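Local coordinates for protein ACP (Streptomyces sp. MSC090213JE08, PDB 6KXF) that probably carries the growing acyl chain on a phosphopantetheine arm and presents it to the ketosynthase/chain length factor of the ishigamide polyketide synthase, at residues S10-I15 against S49-E54; K43-L48 against N62-M67. All coordinates share one frame; numbering follows the deposited sequence.

Contact 1: S10-I15 against S49-E54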
ATOM      1  N   SER C  10       0.463  41.244   9.239  1.00104.24           N
ATOM      2  CA  SER C  10       0.633  41.166   7.756  1.00106.92           C
ATOM      3  C   SER C  10       1.281  39.829   7.337  1.00102.71           C
ATOM      4  O   SER C  10       0.932  39.234   6.295  1.00 76.61           O
ATOM      5  CB  SER C  10       1.435  42.366   7.265  1.00110.21           C
ATOM      6  OG  SER C  10       1.314  42.555   5.860  1.00103.21           O
ATOM      7  N   ARG C  11       2.249  39.370   8.147  1.00111.61           N
ATOM      8  CA  ARG C  11       2.920  38.077   7.969  1.00105.20           C
ATOM      9  C   ARG C  11       1.963  36.934   8.334  1.00103.54           C
ATOM     10  O   ARG C  11       2.056  35.857   7.746  1.00102.97           O
ATOM     11  CB  ARG C  11       4.182  37.968   8.832  1.00 98.90           C
ATOM     12  CG  ARG C  11       4.987  36.697   8.591  1.00 98.18           C
ATOM     13  CD  ARG C  11       5.555  36.605   7.184  1.00 94.62           C
ATOM     14  NE  ARG C  11       4.862  35.688   6.276  1.00 97.85           N
ATOM     15  CZ  ARG C  11       5.385  34.566   5.767  1.00 98.85           C
ATOM     16  NH1 ARG C  11       6.421  33.987   6.353  1.00100.08           N
ATOM     17  NH2 ARG C  11       4.879  34.027   4.669  1.00 88.01           N
ATOM     18  N   ILE C  12       1.074  37.174   9.312  1.00 91.46           N
ATOM     19  CA  ILE C  12       0.098  36.178   9.775  1.00 84.52           C
ATOM     20  C   ILE C  12      -0.984  35.978   8.705  1.00 90.59           C
ATOM     21  O   ILE C  12      -1.272  34.826   8.329  1.00 90.76           O
ATOM     22  CB  ILE C  12      -0.466  36.571  11.155  1.00 78.68           C
ATOM     23  CG1 ILE C  12       0.490  36.093  12.258  1.00 77.03           C
ATOM     24  CG2 ILE C  12      -1.890  36.057  11.342  1.00 80.46           C
ATOM     25  CD1 ILE C  12       0.214  36.640  13.637  1.00 73.89           C
ATOM     26  N   ARG C  13      -1.568  37.093   8.237  1.00 96.30           N
ATOM     27  CA  ARG C  13      -2.490  37.144   7.077  1.00 86.74           C
ATOM     28  C   ARG C  13      -1.922  36.307   5.921  1.00 81.71           C
ATOM     29  O   ARG C  13      -2.614  35.470   5.333  1.00 79.18           O
ATOM     30  CB  ARG C  13      -2.683  38.589   6.600  1.00 95.02           C
ATOM     31  CG  ARG C  13      -3.959  39.280   7.072  1.00 99.65           C
ATOM     32  CD  ARG C  13      -4.343  40.518   6.250  1.00 96.94           C
ATOM     33  NE  ARG C  13      -4.182  40.341   4.800  1.00 97.10           N
ATOM     34  CZ  ARG C  13      -5.170  40.141   3.914  1.00100.60           C
ATOM     35  NH1 ARG C  13      -6.424  40.420   4.234  1.00104.79           N
ATOM     36  NH2 ARG C  13      -4.897  39.659   2.706  1.00 76.07           N
ATOM     37  N   GLU C  14      -0.645  36.546   5.604  1.00 81.94           N
ATOM     38  CA  GLU C  14       0.030  35.958   4.427  1.00 95.46           C
ATOM     39  C   GLU C  14       0.193  34.435   4.603  1.00101.55           C
ATOM     40  O   GLU C  14       0.060  33.653   3.636  1.00 79.30           O
ATOM     41  CB  GLU C  14       1.374  36.665   4.221  1.00 98.94           C
ATOM     42  CG  GLU C  14       2.054  36.359   2.897  1.00 96.24           C
ATOM     43  CD  GLU C  14       3.462  36.923   2.795  1.00103.32           C
ATOM     44  OE1 GLU C  14       4.119  37.096   3.850  1.00100.80           O
ATOM     45  OE2 GLU C  14       3.901  37.198   1.664  1.00107.23           O
ATOM     46  N   ILE C  15       0.495  34.019   5.841  1.00109.96           N
ATOM     47  CA  ILE C  15       0.616  32.604   6.200  1.00102.98           C
ATOM     48  C   ILE C  15      -0.760  31.943   6.020  1.00 92.25           C
ATOM     49  O   ILE C  15      -0.872  30.994   5.222  1.00 89.08           O
ATOM     50  CB  ILE C  15       1.190  32.424   7.625  1.00108.88           C
ATOM     51  CG1 ILE C  15       2.697  32.701   7.666  1.00107.61           C
ATOM     52  CG2 ILE C  15       0.869  31.040   8.173  1.00103.16           C
ATOM     53  CD1 ILE C  15       3.250  32.968   9.054  1.00103.93           C
ATOM     54  N   SER C  49       0.462  24.866  11.867  1.00 58.65           N
ATOM     55  CA  SER C  49       1.815  24.325  11.576  1.00 62.82           C
ATOM     56  C   SER C  49       2.736  25.421  11.028  1.00 60.95           C
ATOM     57  O   SER C  49       3.933  25.450  11.370  1.00 55.24           O
ATOM     58  CB  SER C  49       1.797  23.149  10.622  1.00 60.46           C
ATOM     59  OG  SER C  49       3.140  22.669  10.395  1.00 69.15           O
ATOM     60  N   ALA C  50       2.198  26.254  10.127  1.00 61.56           N
ATOM     61  CA  ALA C  50       2.955  27.383   9.505  1.00 64.52           C
ATOM     62  C   ALA C  50       3.328  28.441  10.566  1.00 57.25           C
ATOM     63  O   ALA C  50       4.479  28.838  10.660  1.00 63.67           O
ATOM     64  CB  ALA C  50       2.163  27.988   8.360  1.00 58.60           C
ATOM     65  N   LEU C  51       2.369  28.848  11.402  1.00 58.01           N
ATOM     66  CA  LEU C  51       2.656  29.801  12.482  1.00 63.12           C
ATOM     67  C   LEU C  51       3.784  29.270  13.384  1.00 67.53           C
ATOM     68  O   LEU C  51       4.734  30.002  13.665  1.00 72.35           O
ATOM     69  CB  LEU C  51       1.384  30.066  13.289  1.00 61.56           C
ATOM     70  CG  LEU C  51       0.198  30.604  12.492  1.00 71.20           C
ATOM     71  CD1 LEU C  51      -1.029  30.760  13.379  1.00 72.20           C
ATOM     72  CD2 LEU C  51       0.549  31.925  11.818  1.00 77.31           C
ATOM     73  N   GLU C  52       3.678  28.007  13.834  1.00 62.33           N
ATOM     74  CA  GLU C  52       4.662  27.394  14.720  1.00 56.58           C
ATOM     75  C   GLU C  52       6.069  27.546  14.127  1.00 59.91           C
ATOM     76  O   GLU C  52       7.021  27.907  14.815  1.00 58.54           O
ATOM     77  CB  GLU C  52       4.368  25.902  14.920  1.00 61.69           C
ATOM     78  CG  GLU C  52       3.342  25.566  15.995  1.00 64.34           C
ATOM     79  CD  GLU C  52       3.285  24.080  16.371  1.00 69.33           C
ATOM     80  OE1 GLU C  52       3.539  23.228  15.500  1.00 63.17           O
ATOM     81  OE2 GLU C  52       3.012  23.770  17.540  1.00 64.15           O
ATOM     82  N   MET C  53       6.196  27.230  12.835  1.00 60.74           N
ATOM     83  CA  MET C  53       7.479  27.259  12.159  1.00 67.92           C
ATOM     84  C   MET C  53       7.989  28.700  12.028  1.00 75.84           C
ATOM     85  O   MET C  53       9.178  28.942  12.250  1.00 75.68           O
ATOM     86  CB  MET C  53       7.380  26.637  10.768  1.00 68.64           C
ATOM     87  CG  MET C  53       8.680  26.020  10.313  1.00 75.74           C
ATOM     88  SD  MET C  53       8.475  25.108   8.777  1.00 92.43           S
ATOM     89  CE  MET C  53       6.926  24.237   9.058  1.00 85.61           C
ATOM     90  N   GLU C  54       7.089  29.629  11.667  1.00 68.94           N
ATOM     91  CA  GLU C  54       7.422  31.039  11.462  1.00 76.98           C
ATOM     92  C   GLU C  54       8.154  31.585  12.691  1.00 73.69           C
ATOM     93  O   GLU C  54       9.196  32.220  12.564  1.00 79.63           O
ATOM     94  CB  GLU C  54       6.160  31.869  11.208  1.00 86.54           C
ATOM     95  CG  GLU C  54       6.428  33.310  10.776  1.00 86.04           C
ATOM     96  CD  GLU C  54       7.057  33.493   9.402  1.00 88.90           C
ATOM     97  OE1 GLU C  54       7.455  34.626   9.088  1.00 97.09           O
ATOM     98  OE2 GLU C  54       7.153  32.508   8.648  1.00 85.60           O
TER

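Contact 2: K43-L48 against N62-M67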
ATOM      1  N   LYS C  43      -6.861  22.242   6.573  1.00 72.37           N
ATOM      2  CA  LYS C  43      -6.603  23.664   6.343  1.00 70.08           C
ATOM      3  C   LYS C  43      -6.085  24.284   7.652  1.00 60.21           C
ATOM      4  O   LYS C  43      -4.933  24.736   7.700  1.00 64.99           O
ATOM      5  CB  LYS C  43      -7.862  24.347   5.786  1.00 65.86           C
ATOM      6  N   LEU C  44      -6.892  24.200   8.715  1.00 56.32           N
ATOM      7  CA  LEU C  44      -6.576  24.794  10.016  1.00 63.21           C
ATOM      8  C   LEU C  44      -5.265  24.239  10.588  1.00 63.20           C
ATOM      9  O   LEU C  44      -4.524  24.984  11.219  1.00 58.24           O
ATOM     10  CB  LEU C  44      -7.738  24.584  10.993  1.00 68.97           C
ATOM     11  CG  LEU C  44      -8.667  25.792  11.096  1.00 72.61           C
ATOM     12  CD1 LEU C  44      -9.172  26.177   9.706  1.00 65.90           C
ATOM     13  CD2 LEU C  44      -9.818  25.533  12.060  1.00 75.59           C
ATOM     14  N   ILE C  45      -4.977  22.948  10.358  1.00 60.44           N
ATOM     15  CA  ILE C  45      -3.716  22.344  10.828  1.00 58.13           C
ATOM     16  C   ILE C  45      -2.555  22.946  10.025  1.00 53.28           C
ATOM     17  O   ILE C  45      -1.505  23.275  10.583  1.00 52.07           O
ATOM     18  CB  ILE C  45      -3.770  20.795  10.759  1.00 54.85           C
ATOM     19  CG1 ILE C  45      -4.611  20.218  11.907  1.00 56.55           C
ATOM     20  CG2 ILE C  45      -2.372  20.195  10.727  1.00 56.35           C
ATOM     21  CD1 ILE C  45      -5.160  18.833  11.639  1.00 56.53           C
ATOM     22  N   ASP C  46      -2.740  23.118   8.718  1.00 53.65           N
ATOM     23  CA  ASP C  46      -1.661  23.703   7.894  1.00 62.59           C
ATOM     24  C   ASP C  46      -1.308  25.108   8.436  1.00 61.23           C
ATOM     25  O   ASP C  46      -0.118  25.473   8.475  1.00 57.01           O
ATOM     26  CB  ASP C  46      -2.038  23.706   6.403  1.00 68.99           C
ATOM     27  CG  ASP C  46      -1.095  22.965   5.451  1.00 76.53           C
ATOM     28  OD1 ASP C  46       0.111  22.755   5.787  1.00 69.16           O
ATOM     29  OD2 ASP C  46      -1.569  22.618   4.349  1.00 90.04           O
ATOM     30  N   VAL C  47      -2.315  25.872   8.902  1.00 58.31           N
ATOM     31  CA  VAL C  47      -2.080  27.255   9.403  1.00 66.07           C
ATOM     32  C   VAL C  47      -1.407  27.206  10.777  1.00 61.80           C
ATOM     33  O   VAL C  47      -0.430  27.917  10.982  1.00 64.49           O
ATOM     34  CB  VAL C  47      -3.323  28.170   9.426  1.00 63.66           C
ATOM     35  CG1 VAL C  47      -4.228  27.942   8.230  1.00 63.85           C
ATOM     36  CG2 VAL C  47      -4.114  28.093  10.715  1.00 70.78           C
ATOM     37  N   LEU C  48      -1.895  26.362  11.694  1.00 59.19           N
ATOM     38  CA  LEU C  48      -1.235  26.238  13.008  1.00 58.05           C
ATOM     39  C   LEU C  48       0.230  25.802  12.803  1.00 60.12           C
ATOM     40  O   LEU C  48       1.147  26.369  13.434  1.00 57.74           O
ATOM     41  CB  LEU C  48      -2.034  25.280  13.901  1.00 56.29           C
ATOM     42  CG  LEU C  48      -1.419  25.013  15.276  1.00 55.36           C
ATOM     43  CD1 LEU C  48      -2.477  24.512  16.250  1.00 54.24           C
ATOM     44  CD2 LEU C  48      -0.247  24.029  15.185  1.00 56.17           C
ATOM     45  N   ASN C  62      -5.033  21.447  20.825  1.00 73.94           N
ATOM     46  CA  ASN C  62      -6.393  21.532  21.411  1.00 77.48           C
ATOM     47  C   ASN C  62      -6.907  22.981  21.400  1.00 68.72           C
ATOM     48  O   ASN C  62      -7.918  23.246  21.998  1.00 83.70           O
ATOM     49  CB  ASN C  62      -6.463  21.000  22.848  1.00 73.87           C
ATOM     50  CG  ASN C  62      -6.048  19.549  22.977  1.00 73.70           C
ATOM     51  OD1 ASN C  62      -5.104  19.242  23.706  1.00 71.21           O
ATOM     52  ND2 ASN C  62      -6.735  18.661  22.277  1.00 63.52           N
ATOM     53  N   GLU C  63      -6.207  23.901  20.731  1.00 73.41           N
ATOM     54  CA  GLU C  63      -6.670  25.290  20.588  1.00 73.77           C
ATOM     55  C   GLU C  63      -7.067  25.569  19.133  1.00 75.60           C
ATOM     56  O   GLU C  63      -7.267  26.746  18.752  1.00 72.05           O
ATOM     57  CB  GLU C  63      -5.579  26.240  21.087  1.00 81.41           C
ATOM     58  CG  GLU C  63      -6.062  27.200  22.162  1.00 89.83           C
ATOM     59  CD  GLU C  63      -5.111  27.373  23.330  1.00 92.08           C
ATOM     60  OE1 GLU C  63      -5.397  26.811  24.406  1.00 91.25           O
ATOM     61  OE2 GLU C  63      -4.087  28.068  23.156  1.00 99.73           O
ATOM     62  N   LEU C  64      -7.191  24.490  18.337  1.00 75.27           N
ATOM     63  CA  LEU C  64      -7.663  24.544  16.931  1.00 76.56           C
ATOM     64  C   LEU C  64      -9.126  24.984  16.871  1.00 83.21           C
ATOM     65  O   LEU C  64      -9.482  25.770  15.993  1.00 75.59           O
ATOM     66  CB  LEU C  64      -7.509  23.177  16.245  1.00 73.43           C
ATOM     67  CG  LEU C  64      -6.136  22.865  15.648  1.00 72.69           C
ATOM     68  CD1 LEU C  64      -6.052  21.395  15.265  1.00 70.51           C
ATOM     69  CD2 LEU C  64      -5.830  23.753  14.442  1.00 69.21           C
ATOM     70  N   PRO C  65     -10.030  24.465  17.740  1.00 78.28           N
ATOM     71  CA  PRO C  65     -11.425  24.914  17.738  1.00 92.56           C
ATOM     72  C   PRO C  65     -11.665  26.409  18.046  1.00 98.69           C
ATOM     73  O   PRO C  65     -12.819  26.843  18.008  1.00100.99           O
ATOM     74  CB  PRO C  65     -12.089  24.040  18.818  1.00 87.38           C
ATOM     75  CG  PRO C  65     -11.186  22.827  18.938  1.00 83.98           C
ATOM     76  CD  PRO C  65      -9.797  23.376  18.700  1.00 78.20           C
ATOM     77  N   LYS C  66     -10.601  27.181  18.324  1.00 94.09           N
ATOM     78  CA  LYS C  66     -10.694  28.614  18.654  1.00 90.08           C
ATOM     79  C   LYS C  66      -9.991  29.480  17.602  1.00 87.71           C
ATOM     80  O   LYS C  66      -9.867  30.680  17.774  1.00 94.66           O
ATOM     81  CB  LYS C  66     -10.055  28.882  20.021  1.00 87.04           C
ATOM     82  CG  LYS C  66     -10.629  28.058  21.165  1.00 89.58           C
ATOM     83  CD  LYS C  66     -10.432  28.667  22.548  1.00 98.08           C
ATOM     84  CE  LYS C  66      -8.986  28.985  22.881  1.00 97.61           C
ATOM     85  NZ  LYS C  66      -8.559  28.340  24.148  1.00 93.74           N
ATOM     86  N   MET C  67      -9.515  28.868  16.519  1.00 86.69           N
ATOM     87  CA  MET C  67      -8.751  29.592  15.519  1.00 91.38           C
ATOM     88  C   MET C  67      -9.657  29.886  14.322  1.00 97.76           C
ATOM     89  O   MET C  67      -9.578  29.228  13.290  1.00110.35           O
ATOM     90  CB  MET C  67      -7.535  28.768  15.093  1.00 83.16           C
ATOM     91  CG  MET C  67      -6.479  28.743  16.156  1.00 84.26           C
ATOM     92  SD  MET C  67      -5.121  27.611  15.785  1.00 79.49           S
ATOM     93  CE  MET C  67      -4.471  28.278  14.253  1.00 71.57           C
TER

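Contact 1: S10-I15 against S49-E54
Arg11 and Glu54 both leave their helices with CG anti to the backbone N (chi1 -175° and -171°), and from there the two chains bend and meet between the helices. The carboxylate grips one nitrogen with both oxygens: Arg11 NH1 lies 2.8 Å from Glu54 OE2 and donates a hydrogen bond of 3.0 Å to Glu54 OE1. That oxygen sits near the guanidinium plane but is approached from above the carboxylate plane, the two planes being turned 77° apart. On its own helix Arg11 NE pairs with Glu14 OE1 at 2.9 Å, so the guanidinium is held between two acids, its positive charge probably easing their repulsion. Ile15 lies beneath: its CG1 sits 3.8 Å under the centre of the guanidinium, while its CD1 packs on Glu54 CG at 3.6 Å. Deeper, Ile15 CG2 presses on Ala50 CB at 3.3 Å, tighter than ordinary van der Waals contact, and touches Leu51 CD2, which Ile12 CG1 meets more loosely at 4.2 Å. Ile12 also touches Tyr74 and Leu51 Thr77, both of helix 72-81. An apolar seam roofed by a salt-bridge network, between segments running nearer antiparallel than parallel, suits the small helical bundle of an acyl carrier protein.

Contact 2: K43-L48 against N62-M67
Leu64 drives its isobutyl group against helix 41-55, and the branch does the touching at both methyls. Leu64 CD1 meets Ile45 CG1 at 3.8 Å, the side chains crossing obliquely; Leu64 CD2 lies against Leu48 CD1 at 3.9 Å, where the chains stand at about a right angle, and comes within 3.7 Å of the backbone carbonyl, Leu44 O. Met67 packs beside it. The bend at its chi3 (61°) brings Met67 CE to Val47 CG2 at 3.6 Å, the two side chains tip to tip, and against Leu48 CB at 3.9 Å. No hydrogen bond crosses the contact, and the side chains that meet are all apolar. Packing is looser at the tip of Leu44, whose CD2 meets backbone oxygens, Met67 O at 3.9 Å and Leu64 O at 4.0 Å, although Leu44 CB lies against Leu64 CD2. On the outer side the exposed Pro65 and Lys66 turn from the helix, and Lys66 NZ pairs with Glu63 OE1 at 3.5 Å. Ile45 belongs, with Ser41 and Leu42, to the pocket of the bound acyl-phosphopantetheine mimic, so the loop packs against the pocket-bearing part of the carrier-protein helix. An alanine at Leu64 would probably open a gap beside Ile45 and Leu48, leaving Ile45 less firmly backed. The loop lies against one side of helix 41-55 and leads on to helix 72-81, while Val47 also touches Asn19 and Ile20 of helix 8-20.

How the contacts relate
From the N terminus, helix 8-20 supplies the first half of contact 1, and its partner at 49-54 comes only after a long connection that includes the unmodelled residues 27-32. Before that circuit closes, the chain has already begun contact 2 at 43-48, on the preceding turns of the same helix 41-55; its other half follows at 62-67, closing a much shorter loop. The segments therefore alternate, and the two contacts cross instead of nesting. Their centres lie 12 Å apart on opposite sides of the chain's centre. Helix 41-55 is the shared member, tied to helix 8-20 by contact 1 and to the loop before helix 72-81 by contact 2.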